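Local atomic coordinates of AxyAgu115A (Amphibacillus xylanus NBRC 15112, PDB entry 6NPS), a protein that probably acts as a family GH115 alpha-glucuronidase, removing glucuronic acid side groups from hemicellulose such as arabinoglucuronoxylan. Residues A[124-128]-A[206-211]; A[199-205]-A[234-240]; A[538-542]-A[586-590]; A[606-610]-A[653-657]. The protein carries 3 engineered substitutions. One frame throughout, in Å; residues are numbered along the deposited sequence.

Contact 1: residues A[124-128]-A[206-211]; sequences IYGLF and LRLKGN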
loop_
_atom_site.group_PDB
_atom_site.type_symbol
_atom_site.label_atom_id
_atom_site.label_comp_id
_atom_site.label_asym_id
_atom_site.label_seq_id
_atom_site.Cartn_x
_atom_site.Cartn_y
_atom_site.Cartn_z
ATOM N N ILE A 124 -25.610 48.396 26.772
ATOM C CA ILE A 124 -25.914 47.489 25.670
ATOM C C ILE A 124 -26.180 46.092 26.182
ATOM O O ILE A 124 -27.116 45.419 25.715
ATOM C CB ILE A 124 -24.766 47.510 24.645
ATOM C CG1 ILE A 124 -24.809 48.866 23.927
ATOM C CG2 ILE A 124 -24.869 46.300 23.719
ATOM C CD1 ILE A 124 -23.607 49.139 22.949
ATOM N N TYR A 125 -25.361 45.621 27.139
ATOM C CA TYR A 125 -25.590 44.298 27.728
ATOM C C TYR A 125 -26.917 44.237 28.481
ATOM O O TYR A 125 -27.575 43.193 28.494
ATOM C CB TYR A 125 -24.436 43.931 28.672
ATOM C CG TYR A 125 -23.096 43.845 27.959
ATOM C CD1 TYR A 125 -23.021 43.538 26.595
ATOM C CD2 TYR A 125 -21.918 44.030 28.656
ATOM C CE1 TYR A 125 -21.771 43.464 25.935
ATOM C CE2 TYR A 125 -20.667 43.958 28.006
ATOM C CZ TYR A 125 -20.601 43.687 26.663
ATOM O OH TYR A 125 -19.349 43.635 26.079
ATOM N N GLY A 126 -27.326 45.346 29.095
ATOM C CA GLY A 126 -28.586 45.352 29.829
ATOM C C GLY A 126 -29.792 45.335 28.903
ATOM O O GLY A 126 -30.795 44.662 29.181
ATOM N N LEU A 127 -29.709 46.078 27.793
ATOM C CA LEU A 127 -30.721 45.986 26.741
ATOM C C LEU A 127 -30.858 44.558 26.224
ATOM O O LEU A 127 -31.965 44.011 26.159
ATOM C CB LEU A 127 -30.373 46.946 25.614
ATOM C CG LEU A 127 -30.710 48.386 26.007
ATOM C CD1 LEU A 127 -30.066 49.361 25.034
ATOM C CD2 LEU A 127 -32.232 48.651 26.096
ATOM N N PHE A 128 -29.742 43.911 25.899
ATOM C CA PHE A 128 -29.853 42.541 25.427
ATOM C C PHE A 128 -30.277 41.587 26.545
ATOM O O PHE A 128 -30.788 40.499 26.258
ATOM C CB PHE A 128 -28.525 42.113 24.812
ATOM C CG PHE A 128 -28.278 42.687 23.427
ATOM C CD1 PHE A 128 -29.326 42.823 22.509
ATOM C CD2 PHE A 128 -26.995 43.077 23.037
ATOM C CE1 PHE A 128 -29.091 43.308 21.203
ATOM C CE2 PHE A 128 -26.755 43.563 21.745
ATOM C CZ PHE A 128 -27.805 43.666 20.825
ATOM N N LEU A 206 -21.692 41.522 20.434
ATOM C CA LEU A 206 -22.264 42.157 21.616
ATOM C C LEU A 206 -23.371 41.300 22.245
ATOM O O LEU A 206 -23.536 41.306 23.469
ATOM C CB LEU A 206 -22.800 43.539 21.253
ATOM C CG LEU A 206 -21.781 44.630 20.879
ATOM C CD1 LEU A 206 -22.480 45.832 20.276
ATOM C CD2 LEU A 206 -21.018 45.062 22.177
ATOM N N ARG A 207 -24.143 40.564 21.438
ATOM C CA ARG A 207 -25.157 39.689 22.033
ATOM C C ARG A 207 -24.515 38.570 22.836
ATOM O O ARG A 207 -25.105 38.086 23.829
ATOM C CB ARG A 207 -26.073 39.124 20.943
ATOM C CG ARG A 207 -27.147 40.128 20.459
ATOM C CD ARG A 207 -28.106 39.473 19.468
ATOM N NE ARG A 207 -29.057 40.393 18.827
ATOM C CZ ARG A 207 -30.295 40.649 19.283
ATOM N NH1 ARG A 207 -30.730 40.085 20.416
ATOM N NH2 ARG A 207 -31.111 41.462 18.595
ATOM N N LEU A 208 -23.312 38.129 22.422
ATOM C CA LEU A 208 -22.564 37.139 23.187
ATOM C C LEU A 208 -21.766 37.780 24.319
ATOM O O LEU A 208 -20.981 37.105 24.966
ATOM C CB LEU A 208 -21.622 36.352 22.253
ATOM C CG LEU A 208 -22.328 35.591 21.133
ATOM C CD1 LEU A 208 -21.307 34.914 20.222
ATOM C CD2 LEU A 208 -23.270 34.557 21.703
ATOM N N LYS A 209 -21.975 39.061 24.571
ATOM C CA LYS A 209 -21.326 39.824 25.641
ATOM C C LYS A 209 -19.817 40.009 25.418
ATOM O O LYS A 209 -19.058 40.202 26.389
ATOM C CB LYS A 209 -21.604 39.200 27.011
ATOM C CG LYS A 209 -23.124 39.016 27.247
ATOM C CD LYS A 209 -23.434 38.250 28.507
ATOM C CE LYS A 209 -22.985 36.802 28.394
ATOM N NZ LYS A 209 -24.082 35.881 27.955
ATOM N N GLY A 210 -19.361 39.870 24.159
ATOM C CA GLY A 210 -17.995 40.183 23.809
ATOM C C GLY A 210 -17.832 41.699 23.625
ATOM O O GLY A 210 -18.802 42.485 23.586
ATOM N N ASN A 211 -16.562 42.140 23.540
ATOM C CA ASN A 211 -16.314 43.562 23.328
ATOM C C ASN A 211 -15.118 43.837 22.417
ATOM O O ASN A 211 -14.777 45.009 22.228
ATOM C CB ASN A 211 -16.115 44.320 24.688
ATOM C CG ASN A 211 -14.896 43.812 25.494
ATOM O OD1 ASN A 211 -14.139 42.971 25.021
ATOM N ND2 ASN A 211 -14.701 44.344 26.715
#
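Ile124 brings its CG2 methyl against CD1 of Leu206, 4.2 Å away, where helix 120-133 meets the last turn of helix 195-207. One residue on, Tyr125 reaches much further: with CG anti to its own carbonyl carbon (chi1 -62°), the ring passes CD2 of Leu206, holds CB of Lys209 over one face and delivers OH to Gly210 O in a 2.8 Å hydrogen bond. The acceptor lies at the ring edge, but the hydroxyl stands above the plane of that carbonyl, 67° out of it. The bond ties Tyr125 to the backbone where helix 195-207 ends in a Schellman motif, with Lys209 at positive phi as C-prime residue, just ahead of barrel strand 212-214. A phenylalanine in place of Tyr125 would probably leave Gly210 O without this donor and the turn less firmly tied to helix 120-133. Phe128 closes the segment with a CH-pi contact, Arg207 CG standing 3.6 Å from its ring centroid and nearly on the ring normal. Further out, Phe128 CE1 sits 3.5 Å from Arg207 CZ, over one face of the guanidinium, whose plane is inclined 34° to the ring. Salt bridges to Glu203 and Asp42 fix that guanidinium over the ring.

Contact 2: residues A[199-205]-A[234-240]; sequences DHVFELL and LADEYGV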
loop_
_atom_site.group_PDB
_atom_site.type_symbol
_atom_site.label_atom_id
_atom_site.label_comp_id
_atom_site.label_asym_id
_atom_site.label_seq_id
_atom_site.Cartn_x
_atom_site.Cartn_y
_atom_site.Cartn_z
ATOM N N ASP A 199 -22.150 45.189 10.532
ATOM C CA ASP A 199 -23.205 45.424 11.510
ATOM C C ASP A 199 -23.706 44.099 12.098
ATOM O O ASP A 199 -23.916 43.995 13.310
ATOM C CB ASP A 199 -24.331 46.231 10.858
ATOM C CG ASP A 199 -25.336 46.744 11.870
ATOM O OD1 ASP A 199 -26.525 46.364 11.762
ATOM O OD2 ASP A 199 -24.947 47.510 12.775
ATOM N N HIS A 200 -23.830 43.056 11.275
ATOM C CA HIS A 200 -24.233 41.735 11.796
ATOM C C HIS A 200 -23.156 41.092 12.680
ATOM O O HIS A 200 -23.466 40.396 13.668
ATOM C CB HIS A 200 -24.562 40.807 10.635
ATOM C CG HIS A 200 -25.658 41.318 9.753
ATOM N ND1 HIS A 200 -26.995 41.092 10.019
ATOM C CD2 HIS A 200 -25.618 42.038 8.605
ATOM C CE1 HIS A 200 -27.730 41.654 9.075
ATOM N NE2 HIS A 200 -26.918 42.237 8.207
ATOM N N VAL A 201 -21.888 41.247 12.297
ATOM C CA VAL A 201 -20.774 40.772 13.117
ATOM C C VAL A 201 -20.771 41.489 14.465
ATOM O O VAL A 201 -20.608 40.864 15.521
ATOM C CB VAL A 201 -19.440 40.991 12.371
ATOM C CG1 VAL A 201 -18.243 40.691 13.266
ATOM C CG2 VAL A 201 -19.406 40.148 11.136
ATOM N N PHE A 202 -20.898 42.818 14.445
ATOM C CA PHE A 202 -20.896 43.564 15.697
ATOM C C PHE A 202 -22.058 43.126 16.591
ATOM O O PHE A 202 -21.900 43.013 17.809
ATOM C CB PHE A 202 -20.972 45.071 15.452
ATOM C CG PHE A 202 -19.814 45.644 14.629
ATOM C CD1 PHE A 202 -18.553 45.054 14.633
ATOM C CD2 PHE A 202 -20.012 46.778 13.862
ATOM C CE1 PHE A 202 -17.509 45.593 13.871
ATOM C CE2 PHE A 202 -18.970 47.334 13.081
ATOM C CZ PHE A 202 -17.717 46.748 13.107
ATOM N N GLU A 203 -23.236 42.902 16.003
ATOM C CA GLU A 203 -24.395 42.506 16.801
ATOM C C GLU A 203 -24.170 41.149 17.451
ATOM O O GLU A 203 -24.472 40.962 18.636
ATOM C CB GLU A 203 -25.654 42.484 15.926
ATOM C CG GLU A 203 -26.930 42.210 16.708
ATOM C CD GLU A 203 -28.190 42.057 15.843
ATOM O OE1 GLU A 203 -28.213 42.530 14.677
ATOM O OE2 GLU A 203 -29.174 41.479 16.363
ATOM N N LEU A 204 -23.636 40.188 16.689
ATOM C CA LEU A 204 -23.366 38.867 17.233
ATOM C C LEU A 204 -22.396 38.955 18.400
ATOM O O LEU A 204 -22.616 38.342 19.451
ATOM C CB LEU A 204 -22.816 37.954 16.144
ATOM C CG LEU A 204 -22.292 36.611 16.639
ATOM C CD1 LEU A 204 -23.422 35.680 17.201
ATOM C CD2 LEU A 204 -21.542 35.887 15.527
ATOM N N LEU A 205 -21.307 39.703 18.221
ATOM C CA LEU A 205 -20.305 39.883 19.274
ATOM C C LEU A 205 -20.933 40.435 20.558
ATOM O O LEU A 205 -20.704 39.913 21.661
ATOM C CB LEU A 205 -19.227 40.854 18.779
ATOM C CG LEU A 205 -18.161 41.167 19.831
ATOM C CD1 LEU A 205 -17.343 39.908 20.081
ATOM C CD2 LEU A 205 -17.263 42.293 19.306
ATOM N N LEU A 234 -18.501 52.663 12.654
ATOM C CA LEU A 234 -19.610 51.877 13.207
ATOM C C LEU A 234 -19.166 51.104 14.445
ATOM O O LEU A 234 -19.886 51.062 15.453
ATOM C CB LEU A 234 -20.159 50.918 12.134
ATOM C CG LEU A 234 -21.439 50.126 12.480
ATOM C CD1 LEU A 234 -22.577 51.111 12.825
ATOM C CD2 LEU A 234 -21.877 49.167 11.379
ATOM N N ALA A 235 -17.989 50.470 14.395
ATOM C CA ALA A 235 -17.491 49.766 15.581
ATOM C C ALA A 235 -17.417 50.714 16.779
ATOM O O ALA A 235 -17.869 50.392 17.889
ATOM C CB ALA A 235 -16.111 49.146 15.306
ATOM N N ASP A 236 -16.827 51.876 16.562
ATOM C CA ASP A 236 -16.645 52.858 17.621
ATOM C C ASP A 236 -17.985 53.345 18.166
ATOM O O ASP A 236 -18.121 53.564 19.367
ATOM C CB ASP A 236 -15.835 54.018 17.074
ATOM C CG ASP A 236 -15.690 55.140 18.070
ATOM O OD1 ASP A 236 -14.847 55.004 18.996
ATOM O OD2 ASP A 236 -16.416 56.147 17.918
ATOM N N GLU A 237 -18.984 53.516 17.297
ATOM C CA GLU A 237 -20.331 53.869 17.748
ATOM C C GLU A 237 -20.911 52.803 18.693
ATOM O O GLU A 237 -21.482 53.120 19.746
ATOM C CB GLU A 237 -21.227 54.062 16.531
ATOM C CG GLU A 237 -22.573 54.639 16.845
ATOM C CD GLU A 237 -23.384 54.960 15.605
ATOM O OE1 GLU A 237 -23.120 54.369 14.529
ATOM O OE2 GLU A 237 -24.293 55.811 15.716
ATOM N N TYR A 238 -20.781 51.534 18.331
ATOM C CA TYR A 238 -21.286 50.474 19.176
ATOM C C TYR A 238 -20.398 50.192 20.383
ATOM O O TYR A 238 -20.823 49.451 21.275
ATOM C CB TYR A 238 -21.410 49.188 18.374
ATOM C CG TYR A 238 -22.620 49.059 17.465
ATOM C CD1 TYR A 238 -23.923 49.241 17.954
ATOM C CD2 TYR A 238 -22.463 48.711 16.135
ATOM C CE1 TYR A 238 -25.020 49.089 17.121
ATOM C CE2 TYR A 238 -23.541 48.564 15.304
ATOM C CZ TYR A 238 -24.821 48.749 15.788
ATOM O OH TYR A 238 -25.888 48.597 14.933
ATOM N N GLY A 239 -19.177 50.719 20.428
ATOM C CA GLY A 239 -18.259 50.329 21.484
ATOM C C GLY A 239 -17.662 48.950 21.298
ATOM O O GLY A 239 -17.229 48.343 22.279
ATOM N N VAL A 240 -17.625 48.431 20.072
ATOM C CA VAL A 240 -16.800 47.272 19.747
ATOM C C VAL A 240 -15.354 47.757 19.654
ATOM O O VAL A 240 -15.024 48.569 18.790
ATOM C CB VAL A 240 -17.255 46.607 18.445
ATOM C CG1 VAL A 240 -16.261 45.498 18.007
ATOM C CG2 VAL A 240 -18.674 46.063 18.611
#
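The Phe202 ring wedges against Leu234 and Ala235 of helix 230-238, the tight part of this contact. With CG anti to the carbonyl carbon (chi1 -60°), the ring points at that helix: Ala235 CA lies over one face, Leu234 CG meets the ring edge in plane, 3.8 Å from Phe202 CE2, and Ala235 CB comes within 3.6 Å of Phe202 CZ. Tyr238 turns its own ring edge to Phe202, CD2 to CD2 at 3.9 Å. Further along the helices, Leu205 CD2 packs on Val240 CG1 at 3.6 Å, just past the Schellman motif in which Gly239 is the C-prime residue. An alanine at Phe202 would probably open a gap among Leu234, Ala235 and Val240 and let the Tyr238 ring shift. The other end is looser and partly exposed. There the main tie is polar: Tyr238 OH donates to Asp199 OD2 at 2.6 Å, meeting the syn lone pair of OD2, while OD1 is salt-bridged to Lys38. The two helical segments run at 27° to each other in a TIM barrel; helix 195-207 links strands 170-174 and 212-214, helix 230-238 links 212-214 and 241-242, and Leu213 of the shared strand packs against Phe202 and Val240.

Contact 3: residues A[538-542]-A[586-590]; sequences TDQLL and LLNGK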
loop_
_atom_site.group_PDB
_atom_site.type_symbol
_atom_site.label_atom_id
_atom_site.label_comp_id
_atom_site.label_asym_id
_atom_site.label_seq_id
_atom_site.Cartn_x
_atom_site.Cartn_y
_atom_site.Cartn_z
ATOM N N THR A 538 -13.281 0.454 14.474
ATOM C CA THR A 538 -14.012 0.961 13.320
ATOM C C THR A 538 -15.497 0.663 13.412
ATOM O O THR A 538 -16.330 1.550 13.215
ATOM C CB THR A 538 -13.415 0.390 12.030
ATOM O OG1 THR A 538 -12.223 1.122 11.726
ATOM C CG2 THR A 538 -14.354 0.534 10.827
ATOM N N ASP A 539 -15.870 -0.590 13.714
ATOM C CA ASP A 539 -17.294 -0.914 13.732
ATOM C C ASP A 539 -18.031 -0.265 14.893
ATOM O O ASP A 539 -19.213 0.093 14.758
ATOM C CB ASP A 539 -17.476 -2.438 13.765
ATOM C CG ASP A 539 -17.127 -3.085 12.410
ATOM O OD1 ASP A 539 -16.443 -4.134 12.415
ATOM O OD2 ASP A 539 -17.510 -2.536 11.344
ATOM N N GLN A 540 -17.387 -0.115 16.045
ATOM C CA GLN A 540 -18.049 0.622 17.121
ATOM C C GLN A 540 -18.292 2.083 16.731
ATOM O O GLN A 540 -19.360 2.636 17.012
ATOM C CB GLN A 540 -17.232 0.535 18.418
ATOM C CG GLN A 540 -17.557 -0.760 19.146
ATOM C CD GLN A 540 -16.527 -1.178 20.181
ATOM O OE1 GLN A 540 -15.626 -0.410 20.553
ATOM N NE2 GLN A 540 -16.673 -2.404 20.668
ATOM N N LEU A 541 -17.320 2.733 16.086
ATOM C CA LEU A 541 -17.545 4.127 15.685
ATOM C C LEU A 541 -18.603 4.226 14.572
ATOM O O LEU A 541 -19.492 5.087 14.627
ATOM C CB LEU A 541 -16.212 4.747 15.246
ATOM C CG LEU A 541 -16.222 6.210 14.810
ATOM C CD1 LEU A 541 -16.980 7.041 15.902
ATOM C CD2 LEU A 541 -14.781 6.699 14.662
ATOM N N LEU A 542 -18.563 3.315 13.576
ATOM C CA LEU A 542 -19.625 3.281 12.553
ATOM C C LEU A 542 -21.013 3.136 13.170
ATOM O O LEU A 542 -21.990 3.741 12.688
ATOM C CB LEU A 542 -19.374 2.129 11.553
ATOM C CG LEU A 542 -18.303 2.519 10.521
ATOM C CD1 LEU A 542 -17.816 1.282 9.749
ATOM C CD2 LEU A 542 -18.826 3.591 9.518
ATOM N N LEU A 586 -14.050 5.563 7.193
ATOM C CA LEU A 586 -14.086 4.311 7.927
ATOM C C LEU A 586 -14.552 3.165 7.029
ATOM O O LEU A 586 -13.962 2.081 7.059
ATOM C CB LEU A 586 -14.996 4.449 9.145
ATOM C CG LEU A 586 -14.468 5.404 10.217
ATOM C CD1 LEU A 586 -15.587 5.651 11.214
ATOM C CD2 LEU A 586 -13.293 4.828 10.891
ATOM N N LEU A 587 -15.599 3.391 6.224
ATOM C CA LEU A 587 -16.008 2.393 5.223
ATOM C C LEU A 587 -14.922 2.136 4.191
ATOM O O LEU A 587 -14.774 1.007 3.696
ATOM C CB LEU A 587 -17.309 2.847 4.522
ATOM C CG LEU A 587 -18.548 2.866 5.405
ATOM C CD1 LEU A 587 -19.638 3.587 4.675
ATOM C CD2 LEU A 587 -19.064 1.376 5.771
ATOM N N ASN A 588 -14.202 3.187 3.770
ATOM C CA ASN A 588 -13.107 2.997 2.829
ATOM C C ASN A 588 -12.031 2.090 3.431
ATOM O O ASN A 588 -11.424 1.269 2.719
ATOM C CB ASN A 588 -12.533 4.385 2.430
ATOM C CG ASN A 588 -11.472 4.322 1.335
ATOM O OD1 ASN A 588 -10.605 5.205 1.271
ATOM N ND2 ASN A 588 -11.554 3.335 0.442
ATOM N N GLY A 589 -11.757 2.248 4.725
ATOM C CA GLY A 589 -10.838 1.334 5.393
ATOM C C GLY A 589 -11.317 -0.116 5.365
ATOM O O GLY A 589 -10.535 -1.022 5.087
ATOM N N LYS A 590 -12.603 -0.353 5.628
ATOM C CA LYS A 590 -13.122 -1.724 5.520
ATOM C C LYS A 590 -13.060 -2.229 4.085
ATOM O O LYS A 590 -12.699 -3.391 3.852
ATOM C CB LYS A 590 -14.553 -1.792 6.039
ATOM C CG LYS A 590 -14.683 -1.503 7.548
ATOM C CD LYS A 590 -16.170 -1.501 7.962
ATOM C CE LYS A 590 -16.771 -2.808 7.616
ATOM N NZ LYS A 590 -17.456 -3.318 8.809
HETATM O O HOH W 1 -11.685 1.550 8.799
#
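Asp539 and Lys590 pair across the contact, and the Asp539 carboxylate is the flat group on which its polar side turns. Lys590 NZ approaches OD2 on its syn lone pair, the side of the other oxygen, giving a salt bridge of 2.7 Å; OD1 lies too far away to share the ammonium equally. The lysine arrives there through a bent chain, with chi3 at 58° and chi4 at 129°, and on the way its methylenes are used as apolar surface. CG rests against Thr538 CG2, and CD lies 3.7 Å from Leu542 CD1. The same ammonium also donates to a bound glycerol, probably a guest from the crystallisation liquor. The two segments belong to helices 537-558 and 564-596, which follow one another in the chain and run antiparallel, the segments at 144°, as a helical hairpin. Its interior is leucine on leucine. Leu586 fits between two residues of the first helix, with CD1 3.7 Å from Leu541 CD2 and CB 3.9 Å from Leu542 CD2. Leu542 goes on to touch Leu587, whose side chain also packs on Leu605 and Val609 of helix 601-629, so that a third helix backs the pair. Beside this apolar core a water spans the groove, donating to Thr538 OG1 at 3.0 Å and to the Leu586 carbonyl O at 2.9 Å. The threonine hydroxyl has His531 O as a further hydrogen-bond partner.

Contact 4: residues A[606-610]-A[653-657]; sequences AEQVK and PVLSY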
loop_
_atom_site.group_PDB
_atom_site.type_symbol
_atom_site.label_atom_id
_atom_site.label_comp_id
_atom_site.label_asym_id
_atom_site.label_seq_id
_atom_site.Cartn_x
_atom_site.Cartn_y
_atom_site.Cartn_z
ATOM N N ALA A 606 -17.444 -0.501 -1.344
ATOM C CA ALA A 606 -17.020 0.582 -2.234
ATOM C C ALA A 606 -18.205 1.452 -2.644
ATOM O O ALA A 606 -18.092 2.691 -2.719
ATOM C CB ALA A 606 -16.338 0.013 -3.483
ATOM N N GLU A 607 -19.333 0.818 -2.967
ATOM C CA GLU A 607 -20.530 1.572 -3.319
ATOM C C GLU A 607 -21.000 2.426 -2.145
ATOM O O GLU A 607 -21.474 3.548 -2.353
ATOM C CB GLU A 607 -21.642 0.625 -3.779
ATOM C CG GLU A 607 -21.250 -0.184 -5.013
ATOM C CD GLU A 607 -20.948 0.666 -6.257
ATOM O OE1 GLU A 607 -20.072 0.260 -7.049
ATOM O OE2 GLU A 607 -21.582 1.727 -6.458
ATOM N N GLN A 608 -20.836 1.939 -0.915
ATOM C CA GLN A 608 -21.206 2.748 0.251
ATOM C C GLN A 608 -20.280 3.961 0.408
ATOM O O GLN A 608 -20.739 5.048 0.780
ATOM C CB GLN A 608 -21.214 1.871 1.505
ATOM C CG GLN A 608 -22.416 0.931 1.481
ATOM C CD GLN A 608 -22.393 -0.083 2.602
ATOM O OE1 GLN A 608 -21.358 -0.337 3.203
ATOM N NE2 GLN A 608 -23.553 -0.678 2.885
ATOM N N VAL A 609 -18.985 3.803 0.109
ATOM C CA VAL A 609 -18.066 4.938 0.160
ATOM C C VAL A 609 -18.482 5.991 -0.850
ATOM O O VAL A 609 -18.580 7.184 -0.530
ATOM C CB VAL A 609 -16.620 4.459 -0.064
ATOM C CG1 VAL A 609 -15.654 5.685 -0.183
ATOM C CG2 VAL A 609 -16.174 3.509 1.065
ATOM N N LYS A 610 -18.774 5.549 -2.070
ATOM C CA LYS A 610 -19.213 6.430 -3.144
ATOM C C LYS A 610 -20.460 7.214 -2.751
ATOM O O LYS A 610 -20.584 8.419 -3.041
ATOM C CB LYS A 610 -19.484 5.579 -4.395
ATOM C CG LYS A 610 -19.124 6.172 -5.719
ATOM C CD LYS A 610 -19.614 5.298 -6.917
ATOM C CE LYS A 610 -19.287 3.829 -6.742
ATOM N NZ LYS A 610 -19.542 3.034 -8.023
ATOM N N PRO A 653 -11.245 9.307 -1.544
ATOM C CA PRO A 653 -11.016 7.867 -1.288
ATOM C C PRO A 653 -10.835 7.115 -2.590
ATOM O O PRO A 653 -11.505 7.395 -3.589
ATOM C CB PRO A 653 -12.302 7.411 -0.579
ATOM C CG PRO A 653 -12.930 8.674 -0.064
ATOM C CD PRO A 653 -12.515 9.796 -0.960
ATOM N N VAL A 654 -9.908 6.165 -2.586
ATOM C CA VAL A 654 -9.723 5.279 -3.722
ATOM C C VAL A 654 -10.519 4.004 -3.431
ATOM O O VAL A 654 -10.378 3.413 -2.351
ATOM C CB VAL A 654 -8.239 4.958 -3.942
ATOM C CG1 VAL A 654 -8.078 3.919 -5.094
ATOM C CG2 VAL A 654 -7.444 6.239 -4.263
ATOM N N LEU A 655 -11.370 3.590 -4.362
ATOM C CA LEU A 655 -12.234 2.429 -4.122
ATOM C C LEU A 655 -11.536 1.182 -4.629
ATOM O O LEU A 655 -10.959 1.196 -5.722
ATOM C CB LEU A 655 -13.562 2.556 -4.866
ATOM C CG LEU A 655 -14.304 3.871 -4.660
ATOM C CD1 LEU A 655 -15.551 3.841 -5.499
ATOM C CD2 LEU A 655 -14.636 4.000 -3.194
ATOM N N SER A 656 -11.631 0.088 -3.873
ATOM C CA SER A 656 -11.045 -1.175 -4.306
ATOM C C SER A 656 -12.185 -2.101 -4.684
ATOM O O SER A 656 -13.151 -2.216 -3.927
ATOM C CB SER A 656 -10.223 -1.815 -3.195
ATOM O OG SER A 656 -9.081 -1.035 -2.863
ATOM N N TYR A 657 -12.087 -2.744 -5.840
ATOM C CA TYR A 657 -13.060 -3.747 -6.242
ATOM C C TYR A 657 -12.380 -5.091 -6.450
ATOM O O TYR A 657 -11.247 -5.167 -6.912
ATOM C CB TYR A 657 -13.798 -3.368 -7.525
ATOM C CG TYR A 657 -14.817 -2.284 -7.314
ATOM C CD1 TYR A 657 -14.434 -0.930 -7.380
ATOM C CD2 TYR A 657 -16.142 -2.579 -7.070
ATOM C CE1 TYR A 657 -15.350 0.089 -7.214
ATOM C CE2 TYR A 657 -17.089 -1.552 -6.889
ATOM C CZ TYR A 657 -16.671 -0.218 -6.971
ATOM O OH TYR A 657 -17.546 0.820 -6.812
#
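Pro653 lays its CB against Val609 CG1, 3.8 Å apart, at the start of an extended segment that lies along residues 606-610 of helix 601-629. It leads into strand 655-657, which runs antiparallel to the helical segment (156°) and pairs in antiparallel fashion with a strand of the second subunit, so this is helix-on-sheet packing at the dimer interface, where the sheet continues into the second subunit. Leu655 is the apolar centre. Its CD2 reaches Val609 CG1 at 3.6 Å, and CB of the same leucine faces CB of Ala606, where the backbones come closest. Ser656 contributes mainly its carbonyl O, which borders Ala606 CB and accepts a hydrogen bond from Asn591. The ring of Tyr657 reaches the helix. Ala606 CB forms a CH-pi contact with one ring face, 3.9 Å from the centroid and offset toward the rim, and the ring of Tyr657 of the second subunit meets this one with planes at about 85°. Glu607, bent at chi2, takes the phenol hydroxyl; in one of two modelled conformers Lys610 NZ also lies 2.9 Å from Glu607 OE2, a salt bridge that is therefore less certain. Tyr657 OH donates to Glu607 OE1 at 2.6 Å, the acceptor lying at the ring edge while the hydroxyl sits 56° out of the carboxylate plane.

How the contacts relate
The four contacts form two neighbourhoods, with centres about 44 to 49 Å apart between them. The centres of contacts 1 and 2 lie about 10 Å apart; the two share helix 195-207 and interleave along the chain, and where they meet, Gly210 N approaches Leu205 O at 2.8 Å in a probable hydrogen bond. Together they tie helix 120-133, which precedes the barrel, to two successive helices of the TIM barrel. Contacts 3 and 4 come later in sequence, one after the other, with centres about 13 Å apart. Contact 3 pairs helices 537-558 and 564-596, contact 4 sets strand 655-657, which continues into the second subunit, on helix 601-629, and Asn588 and Val609 join the two.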